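Local coordinates for protein PBP5 (Haemophilus influenzae, PDB 3A3J) that removes the terminal D-alanine from peptidoglycan precursors as a serine-type D-Ala-D-Ala carboxypeptidase of the penicillin-binding protein family, at residues 6-11 with 230-235; 10-15 with 24-29; 30-35 with 207-212; 211-216 with 236-241. One frame throughout, in Å; residues are numbered along the deposited sequence.

Overall arrangement
All four contacts belong to one antiparallel sheet of the carboxypeptidase domain and its surroundings. Interactions 1 and 2 share Gln-10 and Thr-11: the first ties the start of strand 11-16 to strand 224-232 on one flank, the second to the edge strand 25-26 on the other, and both rely mainly on backbone bonds. Interactions 3 and 4 share Tyr-211 and Asn-212 on strand 210-218. Interaction 3, a loop contact beside the probable catalytic serine, is built from a ring-face contact, side-chain to backbone bonding and a water. Interaction 4 is the more buried, packing helix 235-252 on the sheet, with an arginine that also holds a sulfate. Interactions 1 to 3 each mix buried and exposed residues.

Interaction 1. Residues 6-11 with 230-235; sequences QITAQT and MGVPTY
Thr-11 and Met-230 form an antiparallel hydrogen-bonded pair where strand 11-16 begins beside strand 224-232, and the pairing is distorted at once by a classic beta bulge: Gln-10 and Thr-11 both face Met-230. The better bond runs from Met-230 N to Thr-11 O (2.8 Å). In return Met-230 O receives Thr-11 N from above its carbonyl plane, and Gln-10 N leans toward the same oxygen in a weak, bent bond, with a second weak one to Gly-231 O. One N-H is thus divided between two carbonyls. Gly-231 has positive phi and lies where the strand turns a corner, and the Gln-10 side chain packs directly on it: Gln-10 CG lies 3.3 Å from Gly-231 O.

Beyond the bulge the contact becomes mostly side-chain packing. Ala-9 CB meets Val-232 CG2 at 3.8 Å, while the other branch, Val-232 CG1, lies by Thr-8 O. On the paired residues the side chains of Thr-11 and Met-230 run side by side, pointing the same way. Thr-11 CG2, anti to its backbone N, lies 3.8 Å from Met-230 SD. Helix 151-164 covers this face through Ala-151 and Met-154. Further along, Thr-234 N-caps helix 235-252 through a bond from Gly-237 N to its OG1, and Glu-241 of that helix accepts a bond from Thr-8 N. At the exposed end of the contact the side chains of Thr-8 and Pro-233 cross at an angle, Thr-8 CG2 touching Pro-233 CD at 3.5 Å.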
loop_
_atom_site.group_PDB
_atom_site.type_symbol
_atom_site.label_atom_id
_atom_site.label_comp_id
_atom_site.label_asym_id
_atom_site.label_seq_id
_atom_site.Cartn_x
_atom_site.Cartn_y
_atom_site.Cartn_z
ATOM N N GLN A 6 11.327 -9.873 -18.125
ATOM C CA GLN A 6 12.604 -10.104 -17.518
ATOM C C GLN A 6 13.047 -8.803 -16.838
ATOM O O GLN A 6 13.167 -7.779 -17.491
ATOM C CB GLN A 6 13.586 -10.538 -18.588
ATOM C CG GLN A 6 15.003 -10.382 -18.158
ATOM C CD GLN A 6 15.439 -11.511 -17.262
ATOM O OE1 GLN A 6 16.174 -11.301 -16.281
ATOM N NE2 GLN A 6 14.998 -12.734 -17.592
ATOM N N ILE A 7 13.300 -8.862 -15.529
ATOM C CA ILE A 7 13.407 -7.673 -14.665
ATOM C C ILE A 7 14.759 -7.718 -14.037
ATOM O O ILE A 7 15.151 -8.756 -13.517
ATOM C CB ILE A 7 12.356 -7.758 -13.590
ATOM C CG1 ILE A 7 10.987 -7.740 -14.267
ATOM C CG2 ILE A 7 12.458 -6.592 -12.570
ATOM C CD1 ILE A 7 10.685 -6.395 -14.954
ATOM N N THR A 8 15.495 -6.620 -14.117
ATOM C CA THR A 8 16.803 -6.532 -13.492
ATOM C C THR A 8 16.628 -6.040 -12.062
ATOM O O THR A 8 16.548 -4.818 -11.833
ATOM C CB THR A 8 17.616 -5.499 -14.264
ATOM O OG1 THR A 8 18.176 -6.132 -15.396
ATOM C CG2 THR A 8 18.738 -4.932 -13.474
ATOM N N ALA A 9 16.521 -6.944 -11.098
ATOM C CA ALA A 9 16.333 -6.507 -9.708
ATOM C C ALA A 9 16.456 -7.706 -8.827
ATOM O O ALA A 9 16.090 -8.797 -9.228
ATOM C CB ALA A 9 14.992 -5.890 -9.523
ATOM N N GLN A 10 16.933 -7.522 -7.609
ATOM C CA GLN A 10 17.146 -8.661 -6.746
ATOM C C GLN A 10 15.808 -9.222 -6.340
ATOM O O GLN A 10 15.658 -10.430 -6.219
ATOM C CB GLN A 10 17.951 -8.251 -5.522
ATOM C CG GLN A 10 19.381 -7.823 -5.800
ATOM C CD GLN A 10 20.232 -7.835 -4.490
ATOM O OE1 GLN A 10 19.703 -7.997 -3.391
ATOM N NE2 GLN A 10 21.528 -7.648 -4.619
ATOM N N THR A 11 14.805 -8.357 -6.200
ATOM C CA THR A 11 13.540 -8.727 -5.615
ATOM C C THR A 11 12.557 -7.779 -6.245
ATOM O O THR A 11 12.957 -6.665 -6.560
ATOM C CB THR A 11 13.594 -8.347 -4.089
ATOM O OG1 THR A 11 14.237 -9.374 -3.342
ATOM C CG2 THR A 11 12.318 -8.022 -3.550
ATOM N N MET A 230 13.653 -4.049 -5.709
ATOM C CA MET A 230 14.641 -3.855 -4.735
ATOM C C MET A 230 15.930 -4.381 -5.292
ATOM O O MET A 230 15.905 -5.307 -6.107
ATOM C CB MET A 230 14.258 -4.618 -3.433
ATOM C CG MET A 230 13.161 -3.933 -2.729
ATOM S SD MET A 230 12.321 -4.890 -1.425
ATOM C CE MET A 230 12.014 -3.518 -0.320
ATOM N N GLY A 231 17.043 -3.806 -4.844
ATOM C CA GLY A 231 18.368 -4.246 -5.263
ATOM C C GLY A 231 18.554 -4.093 -6.768
ATOM O O GLY A 231 19.068 -5.000 -7.383
ATOM N N VAL A 232 18.129 -2.957 -7.353
ATOM C CA VAL A 232 18.415 -2.634 -8.749
ATOM C C VAL A 232 19.801 -1.945 -8.852
ATOM O O VAL A 232 20.106 -1.051 -8.038
ATOM C CB VAL A 232 17.331 -1.712 -9.341
ATOM C CG1 VAL A 232 17.533 -1.554 -10.876
ATOM C CG2 VAL A 232 15.953 -2.277 -9.093
ATOM N N PRO A 233 20.657 -2.344 -9.851
ATOM C CA PRO A 233 22.024 -1.765 -9.883
ATOM C C PRO A 233 22.095 -0.244 -10.109
ATOM O O PRO A 233 23.031 0.373 -9.619
ATOM C CB PRO A 233 22.737 -2.557 -11.011
ATOM C CG PRO A 233 22.035 -3.900 -10.983
ATOM C CD PRO A 233 20.538 -3.504 -10.774
ATOM N N THR A 234 21.132 0.378 -10.779
ATOM C CA THR A 234 21.338 1.777 -11.159
ATOM C C THR A 234 20.085 2.547 -10.855
ATOM O O THR A 234 18.985 1.990 -10.860
ATOM C CB THR A 234 21.688 1.944 -12.710
ATOM O OG1 THR A 234 20.508 1.688 -13.481
ATOM C CG2 THR A 234 22.754 0.944 -13.142
ATOM N N TYR A 235 20.228 3.818 -10.559
ATOM C CA TYR A 235 19.050 4.588 -10.180
ATOM C C TYR A 235 18.148 4.978 -11.347
ATOM O O TYR A 235 16.952 5.257 -11.163
ATOM C CB TYR A 235 19.418 5.844 -9.380
ATOM C CG TYR A 235 20.074 6.941 -10.191
ATOM C CD1 TYR A 235 19.306 7.813 -10.941
ATOM C CD2 TYR A 235 21.454 7.104 -10.199
ATOM C CE1 TYR A 235 19.886 8.840 -11.668
ATOM C CE2 TYR A 235 22.053 8.152 -10.931
ATOM C CZ TYR A 235 21.243 9.008 -11.657
ATOM O OH TYR A 235 21.762 10.061 -12.369
#

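Interaction 2. Residues 10-15 with 24-29; sequences QTYVLM and TALNPD
Tyr-12 carries CG between its backbone N and carbonyl carbon (chi1 65°), and this places the base of the ring beside strand 25-26, where the ring lies across Leu-26. Leu-26 CB comes over one ring face near the CE2 side, a tight 3.2 Å from Tyr-12 CE2. With its CG anti to the backbone N (chi1 172°), Leu-26 turns its outer branch toward the preceding residue, Leu-26 CD2 lying 3.6 Å from Gln-10 O. The backbone Leu-26 N sits above the centre of the same ring face. At the ring edge, close to its plane, Thr-24 CG2 approaches CE1; this methyl also reaches Leu-14 CB.

The backbones carrying these groups pair as antiparallel strands. Tyr-12 and Leu-26 are a hydrogen-bonded pair with both bonds made: Tyr-12 N to Leu-26 O and Leu-26 N to Tyr-12 O, each 3.1 Å. The next pair, Val-13 and Ala-25, is non-hydrogen-bonded and draws the CA atoms to 4.3 Å, with Val-13 CG2 against Ala-25 CB and, further along, Pro-28 CB. Where strand 25-26 ends, the side chain of Asn-27 takes over from the backbone: Asn-27 ND2 gives a bond of 3.2 Å to Gln-10 O, nearly along the C=O axis, with Gln-10 O near the amide plane of Asn-27.

The two faces of this sheet margin meet different helices. Tyr-12, Leu-14 and Thr-24 pack on Leu-245, Leu-246 and Trp-248 of helix 235-252, whereas Thr-11 and Val-13 face Ala-151 and Ala-155 of helix 151-164. Strand 11-16 is flanked by edge strand 25-26 and, across its other side, by strand 224-232.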
loop_
_atom_site.group_PDB
_atom_site.type_symbol
_atom_site.label_atom_id
_atom_site.label_comp_id
_atom_site.label_asym_id
_atom_site.label_seq_id
_atom_site.Cartn_x
_atom_site.Cartn_y
_atom_site.Cartn_z
ATOM N N GLN A 10 16.933 -7.522 -7.609
ATOM C CA GLN A 10 17.146 -8.661 -6.746
ATOM C C GLN A 10 15.808 -9.222 -6.340
ATOM O O GLN A 10 15.658 -10.430 -6.219
ATOM C CB GLN A 10 17.951 -8.251 -5.522
ATOM C CG GLN A 10 19.381 -7.823 -5.800
ATOM C CD GLN A 10 20.232 -7.835 -4.490
ATOM O OE1 GLN A 10 19.703 -7.997 -3.391
ATOM N NE2 GLN A 10 21.528 -7.648 -4.619
ATOM N N THR A 11 14.805 -8.357 -6.200
ATOM C CA THR A 11 13.540 -8.727 -5.615
ATOM C C THR A 11 12.557 -7.779 -6.245
ATOM O O THR A 11 12.957 -6.665 -6.560
ATOM C CB THR A 11 13.594 -8.347 -4.089
ATOM O OG1 THR A 11 14.237 -9.374 -3.342
ATOM C CG2 THR A 11 12.318 -8.022 -3.550
ATOM N N TYR A 12 11.287 -8.181 -6.401
ATOM C CA TYR A 12 10.255 -7.310 -6.865
ATOM C C TYR A 12 8.876 -7.916 -6.768
ATOM O O TYR A 12 8.701 -9.135 -6.661
ATOM C CB TYR A 12 10.507 -6.938 -8.331
ATOM C CG TYR A 12 10.432 -8.078 -9.364
ATOM C CD1 TYR A 12 9.213 -8.488 -9.926
ATOM C CD2 TYR A 12 11.569 -8.682 -9.791
ATOM C CE1 TYR A 12 9.175 -9.516 -10.914
ATOM C CE2 TYR A 12 11.551 -9.626 -10.725
ATOM C CZ TYR A 12 10.379 -10.054 -11.300
ATOM O OH TYR A 12 10.480 -11.061 -12.230
ATOM N N VAL A 13 7.867 -7.089 -6.842
ATOM C CA VAL A 13 6.549 -7.634 -6.789
ATOM C C VAL A 13 5.724 -6.671 -7.617
ATOM O O VAL A 13 6.069 -5.475 -7.673
ATOM C CB VAL A 13 6.003 -7.696 -5.322
ATOM C CG1 VAL A 13 5.303 -6.426 -4.975
ATOM C CG2 VAL A 13 4.998 -8.785 -5.193
ATOM N N LEU A 14 4.672 -7.174 -8.285
ATOM C CA LEU A 14 3.702 -6.303 -8.911
ATOM C C LEU A 14 2.346 -6.784 -8.389
ATOM O O LEU A 14 2.130 -8.013 -8.314
ATOM C CB LEU A 14 3.708 -6.527 -10.435
ATOM C CG LEU A 14 2.604 -5.771 -11.232
ATOM C CD1 LEU A 14 2.860 -4.235 -11.066
ATOM C CD2 LEU A 14 2.577 -6.090 -12.754
ATOM N N MET A 15 1.405 -5.885 -8.085
ATOM C CA MET A 15 0.191 -6.338 -7.423
ATOM C C MET A 15 -0.915 -5.385 -7.810
ATOM O O MET A 15 -0.676 -4.194 -7.886
ATOM C CB MET A 15 0.411 -6.383 -5.877
ATOM C CG MET A 15 -0.868 -6.267 -5.043
ATOM S SD MET A 15 -0.696 -5.919 -3.221
ATOM C CE MET A 15 -1.501 -4.370 -3.050
ATOM N N THR A 24 2.994 -10.760 -10.778
ATOM C CA THR A 24 4.301 -11.414 -11.021
ATOM C C THR A 24 5.220 -11.100 -9.806
ATOM O O THR A 24 4.876 -10.230 -9.068
ATOM C CB THR A 24 4.929 -11.018 -12.418
ATOM O OG1 THR A 24 6.087 -11.799 -12.617
ATOM C CG2 THR A 24 5.366 -9.533 -12.540
ATOM N N ALA A 25 6.296 -11.862 -9.543
ATOM C CA ALA A 25 7.138 -11.626 -8.372
ATOM C C ALA A 25 8.467 -12.382 -8.487
ATOM O O ALA A 25 8.549 -13.396 -9.167
ATOM C CB ALA A 25 6.401 -12.021 -7.063
ATOM N N LEU A 26 9.505 -11.873 -7.832
ATOM C CA LEU A 26 10.769 -12.576 -7.635
ATOM C C LEU A 26 11.195 -12.321 -6.174
ATOM O O LEU A 26 11.312 -11.167 -5.777
ATOM C CB LEU A 26 11.827 -12.046 -8.608
ATOM C CG LEU A 26 13.230 -12.581 -8.338
ATOM C CD1 LEU A 26 13.206 -14.122 -8.501
ATOM C CD2 LEU A 26 14.294 -11.952 -9.194
ATOM N N ASN A 27 11.357 -13.382 -5.375
ATOM C CA ASN A 27 11.676 -13.330 -3.939
ATOM C C ASN A 27 10.887 -12.265 -3.204
ATOM O O ASN A 27 11.463 -11.420 -2.563
ATOM C CB ASN A 27 13.150 -13.017 -3.733
ATOM C CG ASN A 27 14.030 -13.946 -4.480
ATOM O OD1 ASN A 27 13.837 -15.144 -4.424
ATOM N ND2 ASN A 27 15.023 -13.407 -5.194
ATOM N N PRO A 28 9.567 -12.328 -3.288
ATOM C CA PRO A 28 8.754 -11.261 -2.765
ATOM C C PRO A 28 8.876 -11.131 -1.239
ATOM O O PRO A 28 8.501 -10.087 -0.696
ATOM C CB PRO A 28 7.313 -11.690 -3.132
ATOM C CG PRO A 28 7.386 -13.188 -3.410
ATOM C CD PRO A 28 8.791 -13.443 -3.902
ATOM N N ASP A 29 9.282 -12.223 -0.567
ATOM C CA ASP A 29 9.306 -12.322 0.907
ATOM C C ASP A 29 10.754 -12.331 1.375
ATOM O O ASP A 29 11.032 -12.320 2.551
ATOM C CB ASP A 29 8.587 -13.580 1.432
ATOM C CG ASP A 29 7.113 -13.604 1.075
ATOM O OD1 ASP A 29 6.390 -12.615 1.362
ATOM O OD2 ASP A 29 6.660 -14.631 0.482
#

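Interaction 3. Residues 30-35 with 207-212; sequences QRQYPA and SQAGYN
Gln-208 lays its CG squarely over the face of the Tyr-33 ring, a CH-pi contact in which Gln-208 CG stands 3.4 Å from the ring centroid and 9° off the normal. Gln-208 is bent at chi2 (-66°), which turns CD back over the ring toward CZ, and the amide and ring planes end 25° apart. This is the closely packed part, although Gln-208 itself is exposed.

Deeper in, the contact becomes polar and looser, bridged by long bonds and a water. Asn-212 ND2 donates to Pro-34 O over a long 3.3 Å, coming from well above the carbonyl plane. The water donates to Gln-32 OE1 (2.8 Å) and to Tyr-33 O (2.9 Å), and accepts from Asn-212 ND2. The loop 30-35 leads straight into the SxxK motif of the serine DD-peptidase/beta-lactamase fold, whose serine, Ser-36, is the probable acyl-ester nucleophile, and Asn-212 lies on the strand next to the one bearing Lys-202, the likely substrate-binding lysine. Gln-32 OE1 also lies against Ala-209 CB at 3.5 Å, while its NE2 is engaged by Gln-10 OE1. Met-230 packs on both Gln-32 and Asn-212.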
loop_
_atom_site.group_PDB
_atom_site.type_symbol
_atom_site.label_atom_id
_atom_site.label_comp_id
_atom_site.label_asym_id
_atom_site.label_seq_id
_atom_site.Cartn_x
_atom_site.Cartn_y
_atom_site.Cartn_z
ATOM N N GLN A 30 11.702 -12.265 0.458
ATOM C CA GLN A 30 13.103 -12.133 0.902
ATOM C C GLN A 30 13.372 -10.778 1.612
ATOM O O GLN A 30 12.913 -9.714 1.168
ATOM C CB GLN A 30 14.044 -12.326 -0.252
ATOM C CG GLN A 30 15.503 -12.263 0.134
ATOM C CD GLN A 30 16.345 -12.057 -1.107
ATOM O OE1 GLN A 30 17.082 -11.085 -1.216
ATOM N NE2 GLN A 30 16.168 -12.925 -2.075
ATOM N N ARG A 31 14.067 -10.830 2.735
ATOM C CA ARG A 31 14.322 -9.607 3.526
ATOM C C ARG A 31 15.392 -8.678 2.886
ATOM O O ARG A 31 16.450 -9.128 2.425
ATOM C CB ARG A 31 14.721 -9.964 4.972
ATOM C CG ARG A 31 13.542 -10.579 5.685
ATOM C CD ARG A 31 13.877 -11.202 6.979
ATOM N NE ARG A 31 12.619 -11.504 7.660
ATOM C CZ ARG A 31 12.506 -11.685 8.981
ATOM N NH1 ARG A 31 13.586 -11.620 9.741
ATOM N NH2 ARG A 31 11.320 -11.930 9.543
ATOM N N GLN A 32 15.086 -7.390 2.881
ATOM C CA GLN A 32 15.881 -6.397 2.237
ATOM C C GLN A 32 15.971 -5.182 3.153
ATOM O O GLN A 32 15.025 -4.871 3.897
ATOM C CB GLN A 32 15.176 -5.951 0.942
ATOM C CG GLN A 32 15.351 -6.904 -0.209
ATOM C CD GLN A 32 16.656 -6.667 -0.888
ATOM O OE1 GLN A 32 17.131 -5.552 -0.932
ATOM N NE2 GLN A 32 17.240 -7.695 -1.404
ATOM N N TYR A 33 17.101 -4.478 3.078
ATOM C CA TYR A 33 17.243 -3.179 3.767
ATOM C C TYR A 33 16.308 -2.181 3.128
ATOM O O TYR A 33 16.415 -1.939 1.942
ATOM C CB TYR A 33 18.686 -2.673 3.668
ATOM C CG TYR A 33 19.640 -3.457 4.511
ATOM C CD1 TYR A 33 20.187 -2.909 5.685
ATOM C CD2 TYR A 33 19.951 -4.781 4.179
ATOM C CE1 TYR A 33 21.048 -3.665 6.490
ATOM C CE2 TYR A 33 20.807 -5.518 4.947
ATOM C CZ TYR A 33 21.362 -4.955 6.092
ATOM O OH TYR A 33 22.222 -5.711 6.841
ATOM N N PRO A 34 15.366 -1.601 3.893
ATOM C CA PRO A 34 14.368 -0.762 3.198
ATOM C C PRO A 34 14.876 0.627 2.805
ATOM O O PRO A 34 14.306 1.249 1.871
ATOM C CB PRO A 34 13.235 -0.631 4.211
ATOM C CG PRO A 34 13.946 -0.764 5.558
ATOM C CD PRO A 34 15.071 -1.753 5.335
ATOM N N ALA A 35 15.873 1.143 3.537
ATOM C CA ALA A 35 16.522 2.411 3.161
ATOM C C ALA A 35 15.370 3.403 3.192
ATOM O O ALA A 35 14.524 3.264 4.071
ATOM C CB ALA A 35 17.138 2.316 1.816
ATOM N N SER A 207 23.689 0.622 0.135
ATOM C CA SER A 207 24.868 -0.125 -0.288
ATOM C C SER A 207 24.768 -1.613 -0.073
ATOM O O SER A 207 25.645 -2.333 -0.587
ATOM C CB SER A 207 26.100 0.311 0.499
ATOM O OG SER A 207 26.317 1.692 0.289
ATOM N N GLN A 208 23.793 -2.125 0.707
ATOM C CA GLN A 208 23.700 -3.628 0.847
ATOM C C GLN A 208 23.175 -4.282 -0.427
ATOM O O GLN A 208 23.345 -5.485 -0.604
ATOM C CB GLN A 208 22.777 -4.093 1.963
ATOM C CG GLN A 208 23.148 -3.606 3.332
ATOM C CD GLN A 208 24.439 -4.174 3.764
ATOM O OE1 GLN A 208 24.784 -5.285 3.382
ATOM N NE2 GLN A 208 25.182 -3.428 4.550
ATOM N N ALA A 209 22.496 -3.532 -1.305
ATOM C CA ALA A 209 21.817 -4.264 -2.400
ATOM C C ALA A 209 21.684 -3.524 -3.718
ATOM O O ALA A 209 21.483 -4.178 -4.737
ATOM C CB ALA A 209 20.433 -4.736 -1.942
ATOM N N GLY A 210 21.693 -2.190 -3.671
ATOM C CA GLY A 210 21.302 -1.345 -4.785
ATOM C C GLY A 210 20.206 -0.337 -4.473
ATOM O O GLY A 210 20.074 0.144 -3.294
ATOM N N TYR A 211 19.419 -0.040 -5.525
ATOM C CA TYR A 211 18.380 0.980 -5.568
ATOM C C TYR A 211 16.958 0.384 -5.531
ATOM O O TYR A 211 16.711 -0.702 -6.064
ATOM C CB TYR A 211 18.505 1.810 -6.844
ATOM C CG TYR A 211 19.773 2.678 -6.849
ATOM C CD1 TYR A 211 19.760 3.954 -6.305
ATOM C CD2 TYR A 211 20.973 2.182 -7.349
ATOM C CE1 TYR A 211 20.957 4.732 -6.251
ATOM C CE2 TYR A 211 22.189 2.967 -7.317
ATOM C CZ TYR A 211 22.165 4.204 -6.768
ATOM O OH TYR A 211 23.342 4.941 -6.736
ATOM N N ASN A 212 16.007 1.095 -4.932
ATOM C CA ASN A 212 14.707 0.499 -4.827
ATOM C C ASN A 212 13.643 1.538 -5.077
ATOM O O ASN A 212 13.906 2.761 -5.065
ATOM C CB ASN A 212 14.580 -0.276 -3.454
ATOM C CG ASN A 212 14.628 0.644 -2.238
ATOM O OD1 ASN A 212 14.249 1.828 -2.287
ATOM N ND2 ASN A 212 15.006 0.085 -1.126
HETATM O O HOH W 1 16.389 -2.879 -0.833
#

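Interaction 4. Residues 211-216 with 236-241; sequences YNLVAS and KGREVE. With SO4 (sulfate ion), chain B.
Helix 235-252 lies against the five-stranded sheet of the carboxypeptidase domain, here against strand 210-218; the axes of segments 211-216 and 236-241 approach to 7.9 Å and are inclined by 37°. Arg-238 spans the contact. Its CG stands between the backbone N and the carbonyl carbon (chi1 80°), and from there to NE the chain is extended, running across the strand. Arg-238 CD passes 4.0 Å from Leu-213 CB and equally close to Tyr-211 CB, and Arg-238 NH1 comes to the edge of the Tyr-211 ring at CD1, ring and guanidinium being almost perpendicular. Leu-213 CD2 rests against Arg-238 O and Glu-239 CA.

At its far end the guanidinium meets a sulfate ion, probably from the crystallisation liquor, edge-on and in its plane: Arg-238 NH2 to sulfate O3 is 2.7 Å and Arg-238 NH1 to sulfate O2 3.1 Å, both fairly straight bonds. Thr-203 OG1, on the neighbouring strand 197-206, also bonds the sulfate. Arg-238 NH1 makes a further weak bond to Asn-212 O at 3.3 Å. A largely buried arginine thus has its aliphatic part packed on the strand, while its charge is probably balanced in this crystal by the two-pronged grip on the anion.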
loop_
_atom_site.group_PDB
_atom_site.type_symbol
_atom_site.label_atom_id
_atom_site.label_comp_id
_atom_site.label_asym_id
_atom_site.label_seq_id
_atom_site.Cartn_x
_atom_site.Cartn_y
_atom_site.Cartn_z
ATOM N N TYR A 211 19.419 -0.040 -5.525
ATOM C CA TYR A 211 18.380 0.980 -5.568
ATOM C C TYR A 211 16.958 0.384 -5.531
ATOM O O TYR A 211 16.711 -0.702 -6.064
ATOM C CB TYR A 211 18.505 1.810 -6.844
ATOM C CG TYR A 211 19.773 2.678 -6.849
ATOM C CD1 TYR A 211 19.760 3.954 -6.305
ATOM C CD2 TYR A 211 20.973 2.182 -7.349
ATOM C CE1 TYR A 211 20.957 4.732 -6.251
ATOM C CE2 TYR A 211 22.189 2.967 -7.317
ATOM C CZ TYR A 211 22.165 4.204 -6.768
ATOM O OH TYR A 211 23.342 4.941 -6.736
ATOM N N ASN A 212 16.007 1.095 -4.932
ATOM C CA ASN A 212 14.707 0.499 -4.827
ATOM C C ASN A 212 13.643 1.538 -5.077
ATOM O O ASN A 212 13.906 2.761 -5.065
ATOM C CB ASN A 212 14.580 -0.276 -3.454
ATOM C CG ASN A 212 14.628 0.644 -2.238
ATOM O OD1 ASN A 212 14.249 1.828 -2.287
ATOM N ND2 ASN A 212 15.006 0.085 -1.126
ATOM N N LEU A 213 12.447 1.103 -5.409
ATOM C CA LEU A 213 11.420 2.092 -5.694
ATOM C C LEU A 213 10.089 1.424 -5.511
ATOM O O LEU A 213 9.944 0.296 -5.857
ATOM C CB LEU A 213 11.535 2.542 -7.172
ATOM C CG LEU A 213 10.392 3.338 -7.826
ATOM C CD1 LEU A 213 10.132 4.614 -7.119
ATOM C CD2 LEU A 213 10.518 3.596 -9.391
ATOM N N VAL A 214 9.114 2.137 -4.974
ATOM C CA VAL A 214 7.771 1.679 -4.892
ATOM C C VAL A 214 6.951 2.588 -5.784
ATOM O O VAL A 214 6.941 3.783 -5.588
ATOM C CB VAL A 214 7.279 1.746 -3.410
ATOM C CG1 VAL A 214 5.787 1.365 -3.334
ATOM C CG2 VAL A 214 8.050 0.735 -2.637
ATOM N N ALA A 215 6.299 2.058 -6.804
ATOM C CA ALA A 215 5.560 2.930 -7.704
ATOM C C ALA A 215 4.126 2.462 -7.785
ATOM O O ALA A 215 3.830 1.295 -7.582
ATOM C CB ALA A 215 6.240 2.966 -9.138
ATOM N N SER A 216 3.222 3.379 -8.049
ATOM C CA SER A 216 1.890 2.987 -8.287
ATOM C C SER A 216 1.383 3.856 -9.424
ATOM O O SER A 216 1.756 5.037 -9.514
ATOM C CB SER A 216 1.039 3.187 -7.030
ATOM O OG SER A 216 -0.336 2.796 -7.265
ATOM N N LYS A 236 18.713 5.059 -12.541
ATOM C CA LYS A 236 17.849 5.078 -13.715
ATOM C C LYS A 236 17.222 3.730 -13.987
ATOM O O LYS A 236 16.071 3.666 -14.385
ATOM C CB LYS A 236 18.616 5.616 -14.935
ATOM C CG LYS A 236 18.857 7.125 -14.822
ATOM C CD LYS A 236 19.853 7.586 -15.932
ATOM C CE LYS A 236 20.467 8.961 -15.621
ATOM N NZ LYS A 236 21.230 9.365 -16.838
ATOM N N GLY A 237 17.977 2.641 -13.806
ATOM C CA GLY A 237 17.419 1.281 -14.035
ATOM C C GLY A 237 16.140 0.988 -13.244
ATOM O O GLY A 237 15.234 0.216 -13.687
ATOM N N ARG A 238 16.008 1.624 -12.072
ATOM C CA ARG A 238 14.888 1.277 -11.203
ATOM C C ARG A 238 13.595 1.832 -11.791
ATOM O O ARG A 238 12.540 1.163 -11.765
ATOM C CB ARG A 238 15.138 1.713 -9.741
ATOM C CG ARG A 238 14.856 3.187 -9.524
ATOM C CD ARG A 238 15.234 3.618 -8.150
ATOM N NE ARG A 238 15.356 5.083 -8.093
ATOM C CZ ARG A 238 15.814 5.716 -7.032
ATOM N NH1 ARG A 238 16.144 5.012 -5.951
ATOM N NH2 ARG A 238 15.947 7.034 -7.032
ATOM N N GLU A 239 13.655 3.030 -12.363
ATOM C CA GLU A 239 12.457 3.513 -13.035
ATOM C C GLU A 239 12.097 2.726 -14.306
ATOM O O GLU A 239 10.895 2.504 -14.610
ATOM C CB GLU A 239 12.585 5.016 -13.370
ATOM C CG GLU A 239 12.872 5.887 -12.138
ATOM C CD GLU A 239 13.250 7.306 -12.544
ATOM O OE1 GLU A 239 13.076 7.667 -13.743
ATOM O OE2 GLU A 239 13.639 8.089 -11.676
ATOM N N VAL A 240 13.125 2.306 -15.046
ATOM C CA VAL A 240 12.904 1.478 -16.223
ATOM C C VAL A 240 12.224 0.101 -15.869
ATOM O O VAL A 240 11.239 -0.262 -16.445
ATOM C CB VAL A 240 14.217 1.248 -17.029
ATOM C CG1 VAL A 240 13.973 0.187 -18.079
ATOM C CG2 VAL A 240 14.681 2.552 -17.768
ATOM N N GLU A 241 12.820 -0.670 -14.963
ATOM C CA GLU A 241 12.262 -1.938 -14.533
ATOM C C GLU A 241 10.848 -1.762 -13.943
ATOM O O GLU A 241 9.995 -2.629 -14.107
ATOM C CB GLU A 241 13.168 -2.617 -13.536
ATOM C CG GLU A 241 14.542 -2.854 -14.057
ATOM C CD GLU A 241 14.467 -3.560 -15.420
ATOM O OE1 GLU A 241 14.092 -4.744 -15.464
ATOM O OE2 GLU A 241 14.789 -2.960 -16.452
HETATM S S SO4 B . 16.956 8.132 -3.613
HETATM O O1 SO4 B . 15.803 8.406 -2.747
HETATM O O2 SO4 B . 17.423 6.748 -3.681
HETATM O O3 SO4 B . 16.465 8.617 -4.886
HETATM O O4 SO4 B . 18.209 8.791 -3.084
#